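Putative 4-Hydroxy-2-oxoglutarate aldolase / 2-dehydro-3-deoxyphosphogluconate aldolase (Yersinia enterocolitica, PDB 3LM7) belongs to the KDGP aldolase family of TIM-barrel proteins, although its assignment as an aldolase remains putative. Local coordinates at residues V19-K24 with V38-L43; N26-Y31 with A61-N66; Q89-H94 with L109-T114; N117-P122 with S161-P166; G127-S132 with A143-T148. All coordinates share one frame; numbering follows the deposited sequence.

Four of the five contacts follow the wall of the barrel. Contacts 1 and 4 each join neighbouring parallel strands of the same sheet, on opposite sides of the chain's centre, their own centres about 19 Å apart. Contact 2 backs contact 1 at about 8 Å between centres: Ile30 packs on Val19 and Ile64 on Val40. Contact 3 touches both regions: Gln93 and His94 pack on Leu39, and His94 also on Asn117 of contact 4. Contact 5 sits about 10 Å from contact 4, centre to centre, and probably bonds to it through Lys130 N and Ser121 O. The bound potassium ion is about 13 Å from the side chain of Val147.

Contact 1: residues V19-K24 with V38-L43; sequences VLAGSK and VLVGVL
Val19 and Leu20 run alongside Val40 and Gly41 as parallel strands, the two beta strands of a beta-alpha-beta unit whose crossover is helix 24-33. Backbone hydrogen bonds stitch the pair. Val19 uses both of its polar groups: its N donates to Leu39 O at 3.0 Å, and its O takes Gly41 N at 2.7 Å in a nearly straight bond (170° at the hydrogen). One step on, where the first strand has already given way to loop, Ala21 N still reaches Gly41 O at 3.2 Å. That carbonyl has a second donor, a water that also donates to Ala21 O and so bridges the two backbones where they begin to part.

Apolar contacts lie on both faces. On the face carrying Val19 and Val40, toward helix 24-33, the CG2 methyls of Val19 and Val38 meet at 3.9 Å, one side chain set crosswise to the other. Val40 holds CG1 anti to its backbone N (chi1 173°), which brings that methyl to 3.4 Å from Ala21 CB, a tight fit for two methyls. On the other face Leu20 lays its CD2 over the bare CA of Gly41, 3.9 Å away, and reaches Leu43 CD2 at 4.0 Å. Beyond the pair, Leu20 O accepts from Thr232 OG1.

Chemically, the main chain carries the polar bonds that match the register, while the side chains add purely apolar packing. Gly41 ties the two together: it supplies both a donor and an acceptor, and Leu20 CD2 occupies the place where a side chain on its CA would begin.

Contact 2: residues N26-Y31 with A61-N66; sequences NARAIY and AALIDN
Tyr31 of helix 24-33 lies against Ile64 and Asp65 just past the C-terminal end of helix 50-63, a mixed apolar and polar contact between two successive outer helices of the barrel. The ring is the main surface. Ile64 CB sits over one face, 4.2 Å from the ring centroid and 17° off the normal, in a CH-pi contact. Over the same face, nearer the rim, Ile64 O stands 3.5 Å from Tyr31 CZ. With CG anti to the backbone N (chi1 -171°), the ring extends toward the other segment, and Tyr31 OH donates to Asp65 OD2 at 2.8 Å. The carboxylate stands perpendicular to the ring and is met from above its own plane. At the near end of the tyrosine, Ile64 CG2 touches Tyr31 CB at 3.8 Å and lies 4.3 Å from Ala27 CB.

Toward the solvent side, the Arg28 guanidinium has Leu63 CD1 over one face, and its NH1 comes to 3.5 Å from Leu63 CD2. Its charge is paired within its own helix, with Asp25.

Strand 38-43 lies beneath both segments: Ala27 and Ile64 share Val40, while Ile30 and Tyr31 pack on Val38.

Contact 3: residues Q89-H94 with L109-T114; sequences QVQPQH and LGQHDT
Pro92 and Thr114 form the buried end of a contact between two turns, one leaving helix 80-90 and the other leading from helix 102-109 into strand 115-120. Thr114 OG1 donates to Pro92 O at 2.7 Å, almost straight along the carbonyl direction, and Thr114 CG2 lies 3.3 Å from the same oxygen. Beside them Pro92 CD rests at 4.2 Å on Leu109 CD2, the proline ring and the leucine roughly perpendicular. Pro92 also packs on Leu68 and Val70 of strand 68-71.

The outer part, carried by the partly exposed Gln91 and Gln111, is held by polar tips instead of packed carbons. The two glutamines meet end to end with their amide planes 79° apart. Gln111 NE2 donates to Gln91 OE1 at 3.0 Å from above that carbonyl plane, and with its other hydrogen to Thr114 OG1 at 2.9 Å. Across its own turn, Gln111 OE1 takes Thr114 N at 2.9 Å on an in-plane lone pair, plus a weak bond from Asp113 N. Gln91, bent at chi2 (-79°), turns its NE2 to Leu109 O at 3.0 Å, again on a lone pair; the same nitrogen also bonds Gln88 O.

Hydrogen bonding therefore runs without a break from the less buried edge to the buried threonine, with Gln111 in the middle. With NE2 donating twice and OE1 accepting, the orientation of the Gln111 amide is well defined by its bonds.

Contact 4: residues N117-P122 with S161-P166; sequences NGLISP and SVKFFP
Asn117 to Ile120 pair with Ser161 to Phe164 as neighbouring parallel strands of the TIM barrel, their axes 4.4 Å apart at closest approach and 37° from parallel. Backbone bonds alternate between them: a weak one from Gly118 N to Ser161 O, then Lys163 N to Gly118 O at 2.9 Å, Ile120 N to Lys163 O, and Phe165 N to Ile120 O. Gly118 and Ile120 thus each use both their N and their O on the partner strand.

The face with Asn117, Leu119, Ser161 and Lys163 is turned to the barrel interior and is rich in polar groups. Lys163 crosses Asn117 obliquely, its CB 3.8 Å from Asn117 CG, and its aliphatic part passes Leu119. From within its strand, Leu119 CD1 reaches Phe165 CD2, just past the end of the other. A water accepts from Lys163 NZ at 2.9 Å and donates to Asn117 OD1. Asn96 OD1 bonds both Lys163 NZ and Asn117 ND2, while Glu191 OE1 accepts from Asn117 ND2 and OE2 is hydrogen-bonded to Ser161 OG.

The opposite face meets the outer helices and is apolar. Ile120 CD1 reaches Val162 CG1 at 3.6 Å, and Val162 goes on to helix 147-156. Phe164 holds CG anti to its backbone N (chi1 -168°); Pro122 CD lies over one face of its ring toward the rim, and Pro122 CG makes an off-centre CH-pi contact, 3.7 Å from Phe164 CZ. Helix 173-185 also lies against this ring.

Past both strands, Ser121 OG donates at 2.7 Å to Phe165 O, the carbonyl of the cis peptide to Pro166.

Contact 5: residues G127-S132 with A143-T148; sequences GYVKIS and AIVPVT
Val145 O accepts one hydrogen bond, from Val129 N at 2.9 Å and nearly in line with the carbonyl, and is approached as well by Tyr128 CA at 3.3 Å in a weaker CA-H...O contact. In return Val145 N bonds Val129 O, making Val129 and Val145 the hydrogen-bonded pair of a small antiparallel sheet outside the barrel strands. Ala143 O takes Ile131 N at 2.9 Å, and Ser132 closes this end: its OG accepts Ala143 N at 3.0 Å in a nearly straight bond (174°). At the other end Gly127 O accepts, from above its carbonyl plane, the N of Val147, the first residue of helix 147-156.

On one face Ile131 CG2 meets Val145 CG2 at 3.8 Å, and Val129 CG1 meets Val147 CG2 at 3.8 Å, the partners in each pair set nearly square to one another. On the outer side Tyr128 CB touches Ile144 CG2 at 3.6 Å, and Lys130, stretched out beyond CG, pairs its charge with Asp142.

The apolar face lies against the fold: Val129, Ile131 and Val145 pack on Ala150 of helix 147-156, Val129 and Ile131 also on Ile120 of strand 115-120, and Val147 on helix 173-185.

Contact 1: residues V19-K24 with V38-L43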
# COMPACT_ATOMS: atom_id res chain seq x y z
N VAL A 19 21.11 0.85 3.37
CA VAL A 19 22.36 1.28 4.01
C VAL A 19 23.43 0.82 3.08
O VAL A 19 23.18 -0.04 2.22
CB VAL A 19 22.53 0.62 5.49
CG1 VAL A 19 21.31 0.91 6.37
CG2 VAL A 19 22.66 -0.91 5.38
N LEU A 20 24.63 1.36 3.20
CA LEU A 20 25.72 1.01 2.31
C LEU A 20 26.56 -0.14 2.85
O LEU A 20 26.70 -0.29 4.04
CB LEU A 20 26.67 2.23 2.15
CG LEU A 20 26.02 3.47 1.53
CD1 LEU A 20 27.06 4.60 1.42
CD2 LEU A 20 25.28 3.18 0.15
N ALA A 21 27.17 -0.92 1.96
CA ALA A 21 28.13 -1.94 2.40
C ALA A 21 29.53 -1.43 2.19
O ALA A 21 29.83 -0.85 1.16
CB ALA A 21 27.90 -3.27 1.63
N GLY A 22 30.43 -1.70 3.13
CA GLY A 22 31.83 -1.31 2.88
C GLY A 22 32.65 -2.47 2.31
O GLY A 22 33.82 -2.27 1.95
N SER A 23 32.06 -3.65 2.25
CA SER A 23 32.78 -4.85 1.75
C SER A 23 31.75 -5.97 1.57
O SER A 23 30.62 -5.85 2.05
CB SER A 23 33.82 -5.31 2.80
OG SER A 23 33.20 -5.90 3.94
N LYS A 24 32.13 -7.07 0.92
CA LYS A 24 31.19 -8.21 0.82
C LYS A 24 30.83 -8.84 2.16
O LYS A 24 29.65 -9.17 2.42
CB LYS A 24 31.77 -9.28 -0.13
CG LYS A 24 31.64 -8.85 -1.59
CD LYS A 24 32.51 -9.74 -2.48
CE LYS A 24 32.51 -9.23 -3.88
NZ LYS A 24 33.45 -8.16 -4.12
N VAL A 38 16.38 -5.12 4.36
CA VAL A 38 17.39 -4.15 4.00
C VAL A 38 17.73 -4.31 2.53
O VAL A 38 17.61 -5.39 1.94
CB VAL A 38 18.65 -4.29 4.89
CG1 VAL A 38 19.42 -5.68 4.63
CG2 VAL A 38 19.58 -3.13 4.74
N LEU A 39 18.09 -3.18 1.96
CA LEU A 39 18.72 -3.07 0.68
C LEU A 39 20.14 -2.54 0.94
O LEU A 39 20.35 -1.53 1.66
CB LEU A 39 17.95 -2.08 -0.21
CG LEU A 39 16.52 -2.56 -0.53
CD1 LEU A 39 15.67 -1.33 -0.97
CD2 LEU A 39 16.64 -3.66 -1.64
N VAL A 40 21.12 -3.26 0.41
CA VAL A 40 22.49 -2.95 0.62
C VAL A 40 23.03 -2.20 -0.55
O VAL A 40 22.99 -2.74 -1.70
CB VAL A 40 23.25 -4.32 0.78
CG1 VAL A 40 24.72 -4.09 0.83
CG2 VAL A 40 22.73 -5.02 2.02
N GLY A 41 23.47 -0.95 -0.33
CA GLY A 41 23.94 -0.07 -1.43
C GLY A 41 25.35 -0.37 -1.88
O GLY A 41 26.25 -0.50 -1.04
N VAL A 42 25.54 -0.52 -3.18
CA VAL A 42 26.88 -0.65 -3.76
C VAL A 42 26.96 0.41 -4.86
O VAL A 42 26.02 0.56 -5.63
CB VAL A 42 27.09 -2.04 -4.37
CG1 VAL A 42 28.56 -2.20 -4.99
CG2 VAL A 42 26.84 -3.11 -3.22
N LEU A 43 28.08 1.14 -4.95
CA LEU A 43 28.05 2.37 -5.80
C LEU A 43 28.70 2.19 -7.11
O LEU A 43 29.78 1.63 -7.17
CB LEU A 43 28.68 3.54 -5.05
CG LEU A 43 28.30 3.76 -3.59
CD1 LEU A 43 29.14 4.97 -3.09
CD2 LEU A 43 26.81 4.01 -3.44
O HOH W 1 28.83 0.81 -0.94

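Contact 2: residues N26-Y31 with A61-N66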
# COMPACT_ATOMS: atom_id res chain seq x y z
N ASN A 26 30.83 -7.27 4.87
CA ASN A 26 29.96 -6.27 5.56
C ASN A 26 28.53 -6.39 5.06
O ASN A 26 27.58 -6.34 5.86
CB ASN A 26 30.53 -4.84 5.37
CG ASN A 26 29.73 -3.76 6.14
OD1 ASN A 26 29.56 -2.63 5.66
ND2 ASN A 26 29.23 -4.13 7.34
N ALA A 27 28.36 -6.54 3.74
CA ALA A 27 27.01 -6.75 3.20
C ALA A 27 26.32 -7.96 3.88
O ALA A 27 25.18 -7.90 4.32
CB ALA A 27 27.07 -6.94 1.65
N ARG A 28 27.04 -9.08 3.99
CA ARG A 28 26.45 -10.28 4.66
C ARG A 28 26.01 -9.98 6.09
O ARG A 28 24.90 -10.37 6.52
CB ARG A 28 27.46 -11.45 4.59
CG ARG A 28 26.93 -12.85 4.91
CD ARG A 28 28.15 -13.83 4.87
NE ARG A 28 29.28 -13.12 4.25
CZ ARG A 28 29.99 -13.54 3.20
NH1 ARG A 28 29.73 -14.73 2.64
NH2 ARG A 28 30.97 -12.78 2.73
N ALA A 29 26.87 -9.29 6.84
CA ALA A 29 26.62 -8.99 8.27
C ALA A 29 25.40 -8.07 8.37
O ALA A 29 24.58 -8.20 9.31
CB ALA A 29 27.85 -8.28 8.83
N ILE A 30 25.32 -7.08 7.45
CA ILE A 30 24.19 -6.12 7.44
C ILE A 30 22.90 -6.86 7.19
O ILE A 30 21.90 -6.63 7.85
CB ILE A 30 24.37 -5.06 6.27
CG1 ILE A 30 25.54 -4.12 6.57
CG2 ILE A 30 23.05 -4.40 5.97
CD1 ILE A 30 26.04 -3.30 5.38
N TYR A 31 22.90 -7.72 6.17
CA TYR A 31 21.71 -8.47 5.77
C TYR A 31 21.23 -9.38 6.90
O TYR A 31 20.02 -9.45 7.20
CB TYR A 31 22.04 -9.31 4.50
CG TYR A 31 20.85 -9.95 3.88
CD1 TYR A 31 19.84 -9.18 3.26
CD2 TYR A 31 20.74 -11.33 3.86
CE1 TYR A 31 18.74 -9.80 2.64
CE2 TYR A 31 19.67 -11.95 3.25
CZ TYR A 31 18.66 -11.20 2.65
OH TYR A 31 17.60 -11.89 2.10
N ALA A 61 25.04 -9.60 -4.83
CA ALA A 61 23.64 -10.04 -4.88
C ALA A 61 23.47 -11.47 -4.44
O ALA A 61 22.50 -11.81 -3.79
CB ALA A 61 23.08 -9.85 -6.33
N ALA A 62 24.42 -12.32 -4.85
CA ALA A 62 24.42 -13.73 -4.52
C ALA A 62 24.54 -13.92 -3.02
O ALA A 62 23.96 -14.84 -2.48
CB ALA A 62 25.60 -14.41 -5.24
N LEU A 63 25.24 -13.03 -2.33
CA LEU A 63 25.40 -13.20 -0.87
C LEU A 63 24.12 -12.85 -0.12
O LEU A 63 23.89 -13.33 1.02
CB LEU A 63 26.50 -12.25 -0.34
CG LEU A 63 27.84 -12.55 -0.96
CD1 LEU A 63 28.87 -11.48 -0.55
CD2 LEU A 63 28.24 -13.94 -0.39
N ILE A 64 23.29 -12.00 -0.74
CA ILE A 64 22.21 -11.35 0.00
C ILE A 64 20.86 -11.50 -0.67
O ILE A 64 20.00 -10.62 -0.51
CB ILE A 64 22.55 -9.85 0.27
CG1 ILE A 64 22.74 -9.06 -1.02
CG2 ILE A 64 23.81 -9.69 1.15
CD1 ILE A 64 23.03 -7.57 -0.79
N ASP A 65 20.67 -12.59 -1.43
CA ASP A 65 19.38 -12.92 -2.04
C ASP A 65 18.84 -11.74 -2.90
O ASP A 65 17.64 -11.53 -2.92
CB ASP A 65 18.28 -13.24 -0.98
CG ASP A 65 18.70 -14.35 -0.01
OD1 ASP A 65 19.60 -15.10 -0.37
OD2 ASP A 65 18.15 -14.41 1.12
N ASN A 66 19.74 -11.03 -3.58
CA ASN A 66 19.39 -9.88 -4.47
C ASN A 66 18.95 -8.59 -3.78
O ASN A 66 18.39 -7.69 -4.44
CB ASN A 66 18.37 -10.26 -5.51
CG ASN A 66 18.55 -9.44 -6.80
OD1 ASN A 66 19.70 -9.06 -7.14
ND2 ASN A 66 17.44 -9.08 -7.45

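Contact 3: residues Q89-H94 with L109-T114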
# COMPACT_ATOMS: atom_id res chain seq x y z
N GLN A 89 21.60 -5.06 -16.51
CA GLN A 89 22.27 -6.38 -16.44
C GLN A 89 22.14 -7.05 -15.08
O GLN A 89 21.81 -8.24 -14.97
CB GLN A 89 23.76 -6.25 -16.81
CG GLN A 89 23.94 -5.65 -18.19
CD GLN A 89 25.39 -5.75 -18.72
OE1 GLN A 89 26.09 -6.77 -18.50
NE2 GLN A 89 25.85 -4.70 -19.36
N VAL A 90 22.28 -6.26 -14.02
CA VAL A 90 22.24 -6.85 -12.69
C VAL A 90 20.83 -7.30 -12.27
O VAL A 90 20.69 -8.28 -11.53
CB VAL A 90 22.82 -5.86 -11.66
CG1 VAL A 90 22.57 -6.37 -10.21
CG2 VAL A 90 24.33 -5.68 -11.94
N GLN A 91 19.81 -6.54 -12.64
CA GLN A 91 18.42 -6.76 -12.19
C GLN A 91 18.32 -6.85 -10.68
O GLN A 91 17.86 -7.89 -10.13
CB GLN A 91 17.86 -8.06 -12.82
CG GLN A 91 17.84 -7.99 -14.35
CD GLN A 91 16.64 -7.17 -14.84
OE1 GLN A 91 15.52 -7.43 -14.44
NE2 GLN A 91 16.88 -6.22 -15.73
N PRO A 92 18.67 -5.76 -9.99
CA PRO A 92 18.60 -5.72 -8.54
C PRO A 92 17.18 -5.48 -8.06
O PRO A 92 16.23 -5.35 -8.89
CB PRO A 92 19.45 -4.46 -8.20
CG PRO A 92 19.00 -3.48 -9.29
CD PRO A 92 18.96 -4.41 -10.56
N GLN A 93 17.04 -5.38 -6.72
CA GLN A 93 15.76 -5.01 -6.13
C GLN A 93 15.51 -3.51 -6.16
O GLN A 93 14.36 -3.08 -6.09
CB GLN A 93 15.64 -5.49 -4.67
CG GLN A 93 15.33 -7.03 -4.67
CD GLN A 93 15.43 -7.60 -3.25
OE1 GLN A 93 15.56 -6.85 -2.28
NE2 GLN A 93 15.41 -8.96 -3.13
N HIS A 94 16.56 -2.73 -6.30
CA HIS A 94 16.43 -1.28 -6.09
C HIS A 94 17.48 -0.52 -6.88
O HIS A 94 18.66 -0.97 -6.95
CB HIS A 94 16.65 -0.97 -4.57
CG HIS A 94 16.39 0.46 -4.23
ND1 HIS A 94 17.39 1.41 -4.21
CD2 HIS A 94 15.23 1.12 -3.93
CE1 HIS A 94 16.87 2.57 -3.85
NE2 HIS A 94 15.57 2.43 -3.69
N LEU A 109 15.48 -1.79 -17.45
CA LEU A 109 15.18 -2.89 -16.53
C LEU A 109 14.24 -3.88 -17.18
O LEU A 109 14.36 -5.12 -16.95
CB LEU A 109 14.58 -2.38 -15.19
CG LEU A 109 15.62 -1.83 -14.19
CD1 LEU A 109 14.90 -0.93 -13.11
CD2 LEU A 109 16.37 -2.99 -13.49
N GLY A 110 13.30 -3.37 -17.97
CA GLY A 110 12.38 -4.23 -18.72
C GLY A 110 11.26 -4.83 -17.86
O GLY A 110 10.54 -5.72 -18.31
N GLN A 111 11.09 -4.36 -16.63
CA GLN A 111 10.00 -4.84 -15.76
C GLN A 111 9.79 -3.72 -14.73
O GLN A 111 10.68 -2.84 -14.54
CB GLN A 111 10.29 -6.25 -15.07
CG GLN A 111 11.76 -6.48 -14.65
CD GLN A 111 12.17 -5.73 -13.34
OE1 GLN A 111 11.37 -5.25 -12.60
NE2 GLN A 111 13.44 -5.65 -13.10
N HIS A 112 8.65 -3.76 -14.07
CA HIS A 112 8.31 -2.74 -13.06
C HIS A 112 8.44 -3.23 -11.62
O HIS A 112 8.02 -2.51 -10.72
CB HIS A 112 6.87 -2.27 -13.28
CG HIS A 112 6.61 -0.87 -12.78
ND1 HIS A 112 6.86 0.26 -13.54
CD2 HIS A 112 6.11 -0.43 -11.60
CE1 HIS A 112 6.53 1.34 -12.84
NE2 HIS A 112 6.07 0.95 -11.66
N ASP A 113 9.05 -4.38 -11.38
CA ASP A 113 9.22 -4.81 -9.99
C ASP A 113 10.35 -4.12 -9.31
O ASP A 113 10.22 -3.71 -8.14
CB ASP A 113 9.45 -6.30 -9.91
CG ASP A 113 8.24 -7.09 -10.43
OD1 ASP A 113 7.12 -6.66 -10.18
OD2 ASP A 113 8.45 -8.10 -11.07
N THR A 114 11.50 -4.04 -9.98
CA THR A 114 12.64 -3.36 -9.35
C THR A 114 12.20 -1.94 -8.97
O THR A 114 11.58 -1.23 -9.80
CB THR A 114 13.79 -3.27 -10.33
OG1 THR A 114 14.28 -4.58 -10.58
CG2 THR A 114 14.97 -2.47 -9.75

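Contact 4: residues N117-P122 with S161-P166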
# COMPACT_ATOMS: atom_id res chain seq x y z
N ASN A 117 14.00 4.81 -7.64
CA ASN A 117 13.66 6.11 -7.04
C ASN A 117 14.07 7.26 -7.98
O ASN A 117 14.82 7.08 -8.99
CB ASN A 117 14.27 6.23 -5.61
CG ASN A 117 15.80 6.37 -5.60
OD1 ASN A 117 16.39 6.99 -6.47
ND2 ASN A 117 16.43 5.87 -4.53
N GLY A 118 13.59 8.46 -7.67
CA GLY A 118 13.96 9.61 -8.50
C GLY A 118 14.29 10.72 -7.50
O GLY A 118 13.47 11.07 -6.67
N LEU A 119 15.48 11.28 -7.63
CA LEU A 119 15.98 12.28 -6.68
C LEU A 119 15.38 13.64 -7.00
O LEU A 119 15.55 14.15 -8.13
CB LEU A 119 17.52 12.37 -6.77
CG LEU A 119 18.23 13.07 -5.56
CD1 LEU A 119 19.80 12.72 -5.58
CD2 LEU A 119 18.03 14.58 -5.63
N ILE A 120 14.66 14.20 -6.02
CA ILE A 120 14.13 15.52 -6.06
C ILE A 120 14.38 16.15 -4.69
O ILE A 120 14.63 15.41 -3.67
CB ILE A 120 12.58 15.56 -6.36
CG1 ILE A 120 11.78 15.01 -5.18
CG2 ILE A 120 12.25 14.82 -7.72
CD1 ILE A 120 10.21 15.02 -5.44
N SER A 121 14.39 17.50 -4.64
CA SER A 121 15.09 18.13 -3.53
C SER A 121 14.25 19.25 -2.89
O SER A 121 13.47 19.92 -3.56
CB SER A 121 16.46 18.69 -4.03
OG SER A 121 17.23 17.63 -4.62
N PRO A 122 14.46 19.48 -1.57
CA PRO A 122 13.90 20.61 -0.84
C PRO A 122 14.22 21.96 -1.52
O PRO A 122 15.23 22.09 -2.20
CB PRO A 122 14.66 20.55 0.52
CG PRO A 122 15.00 19.18 0.71
CD PRO A 122 15.30 18.64 -0.70
N SER A 161 9.30 5.59 -6.65
CA SER A 161 9.40 6.35 -5.37
C SER A 161 10.09 7.70 -5.54
O SER A 161 10.87 7.93 -6.50
CB SER A 161 10.18 5.56 -4.31
OG SER A 161 11.48 5.29 -4.79
N VAL A 162 9.85 8.55 -4.58
CA VAL A 162 10.60 9.80 -4.51
C VAL A 162 11.79 9.57 -3.57
O VAL A 162 11.58 9.09 -2.44
CB VAL A 162 9.69 10.88 -3.84
CG1 VAL A 162 10.50 12.12 -3.25
CG2 VAL A 162 8.54 11.29 -4.82
N LYS A 163 13.01 9.94 -4.02
CA LYS A 163 14.09 10.03 -3.05
C LYS A 163 14.18 11.53 -2.69
O LYS A 163 14.33 12.35 -3.58
CB LYS A 163 15.42 9.59 -3.67
CG LYS A 163 16.52 9.83 -2.61
CD LYS A 163 17.93 9.80 -3.17
CE LYS A 163 18.58 8.52 -2.65
NZ LYS A 163 19.82 8.26 -3.48
N PHE A 164 13.90 11.90 -1.45
CA PHE A 164 13.84 13.29 -1.08
C PHE A 164 15.17 13.57 -0.42
O PHE A 164 15.40 13.11 0.69
CB PHE A 164 12.68 13.52 -0.13
CG PHE A 164 12.33 14.97 0.11
CD1 PHE A 164 12.03 15.82 -0.93
CD2 PHE A 164 12.26 15.46 1.41
CE1 PHE A 164 11.67 17.15 -0.69
CE2 PHE A 164 11.89 16.86 1.66
CZ PHE A 164 11.60 17.64 0.64
N PHE A 165 15.99 14.38 -1.09
CA PHE A 165 17.38 14.52 -0.71
C PHE A 165 17.86 15.87 -1.17
O PHE A 165 17.49 16.27 -2.28
CB PHE A 165 18.21 13.44 -1.43
CG PHE A 165 19.69 13.59 -1.22
CD1 PHE A 165 20.28 13.13 -0.04
CD2 PHE A 165 20.49 14.18 -2.22
CE1 PHE A 165 21.69 13.28 0.16
CE2 PHE A 165 21.84 14.30 -2.07
CZ PHE A 165 22.46 13.87 -0.85
N PRO A 166 18.72 16.54 -0.43
CA PRO A 166 19.27 16.25 0.93
C PRO A 166 18.30 16.73 2.00
O PRO A 166 17.84 17.90 2.01
CB PRO A 166 20.59 17.06 0.98
CG PRO A 166 20.15 18.40 0.16
CD PRO A 166 19.37 17.74 -1.05
O HOH W 2 18.62 8.60 -6.09

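Contact 5: residues G127-S132 with A143-T148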
# COMPACT_ATOMS: atom_id res chain seq x y z
N GLY A 127 5.48 22.40 -0.34
CA GLY A 127 4.72 22.07 -1.54
C GLY A 127 5.44 22.14 -2.89
O GLY A 127 4.84 21.79 -3.93
N TYR A 128 6.70 22.56 -2.88
CA TYR A 128 7.48 22.79 -4.13
C TYR A 128 8.84 22.09 -4.05
O TYR A 128 9.55 22.24 -3.04
CB TYR A 128 7.69 24.33 -4.41
CG TYR A 128 6.33 24.94 -4.68
CD1 TYR A 128 5.78 24.96 -5.97
CD2 TYR A 128 5.55 25.39 -3.60
CE1 TYR A 128 4.46 25.48 -6.17
CE2 TYR A 128 4.23 25.85 -3.78
CZ TYR A 128 3.71 25.92 -5.06
OH TYR A 128 2.44 26.43 -5.14
N VAL A 129 9.22 21.37 -5.12
CA VAL A 129 10.42 20.60 -5.11
C VAL A 129 11.28 20.88 -6.37
O VAL A 129 10.74 21.23 -7.45
CB VAL A 129 10.13 19.08 -5.09
CG1 VAL A 129 9.75 18.58 -3.69
CG2 VAL A 129 9.09 18.66 -6.27
N LYS A 130 12.58 20.69 -6.24
CA LYS A 130 13.52 20.93 -7.38
C LYS A 130 13.74 19.60 -8.07
O LYS A 130 13.97 18.57 -7.41
CB LYS A 130 14.82 21.43 -6.82
CG LYS A 130 15.97 21.43 -7.83
CD LYS A 130 17.24 22.04 -7.13
CE LYS A 130 18.48 21.71 -7.93
NZ LYS A 130 19.66 22.56 -7.48
N ILE A 131 13.59 19.60 -9.38
CA ILE A 131 13.62 18.35 -10.17
C ILE A 131 14.71 18.36 -11.21
O ILE A 131 14.87 17.36 -11.91
CB ILE A 131 12.23 17.97 -10.88
CG1 ILE A 131 11.81 19.10 -11.87
CG2 ILE A 131 11.09 17.93 -9.86
CD1 ILE A 131 10.57 18.72 -12.72
N SER A 132 15.46 19.46 -11.33
CA SER A 132 16.56 19.56 -12.28
C SER A 132 17.82 18.95 -11.62
O SER A 132 18.80 19.67 -11.36
CB SER A 132 16.82 21.04 -12.65
OG SER A 132 16.84 21.82 -11.42
N ALA A 143 14.74 23.95 -11.68
CA ALA A 143 13.36 23.67 -12.11
C ALA A 143 12.59 23.33 -10.85
O ALA A 143 12.87 22.27 -10.20
CB ALA A 143 13.34 22.51 -13.08
N ILE A 144 11.66 24.19 -10.47
CA ILE A 144 10.88 24.01 -9.20
C ILE A 144 9.41 23.85 -9.57
O ILE A 144 8.82 24.67 -10.34
CB ILE A 144 11.04 25.27 -8.26
CG1 ILE A 144 12.50 25.42 -7.92
CG2 ILE A 144 10.04 25.26 -7.04
CD1 ILE A 144 12.90 26.86 -7.77
N VAL A 145 8.79 22.81 -9.02
CA VAL A 145 7.46 22.43 -9.49
C VAL A 145 6.67 21.94 -8.30
O VAL A 145 7.21 21.64 -7.24
CB VAL A 145 7.49 21.35 -10.62
CG1 VAL A 145 8.46 21.72 -11.74
CG2 VAL A 145 7.86 19.91 -10.01
N PRO A 146 5.36 21.85 -8.47
CA PRO A 146 4.55 21.38 -7.36
C PRO A 146 4.85 19.93 -7.05
O PRO A 146 5.12 19.15 -7.96
CB PRO A 146 3.10 21.54 -7.89
CG PRO A 146 3.22 22.68 -8.97
CD PRO A 146 4.61 22.50 -9.57
N VAL A 147 4.80 19.56 -5.78
CA VAL A 147 5.03 18.16 -5.38
C VAL A 147 4.16 17.18 -6.18
O VAL A 147 4.69 16.16 -6.70
CB VAL A 147 4.89 17.95 -3.83
CG1 VAL A 147 4.92 16.45 -3.44
CG2 VAL A 147 6.01 18.81 -3.11
N THR A 148 2.84 17.45 -6.25
CA THR A 148 1.94 16.53 -6.93
C THR A 148 2.33 16.37 -8.40
O THR A 148 2.27 15.23 -9.03
CB THR A 148 0.48 17.02 -6.83
OG1 THR A 148 0.40 18.44 -7.20
CG2 THR A 148 -0.01 16.74 -5.38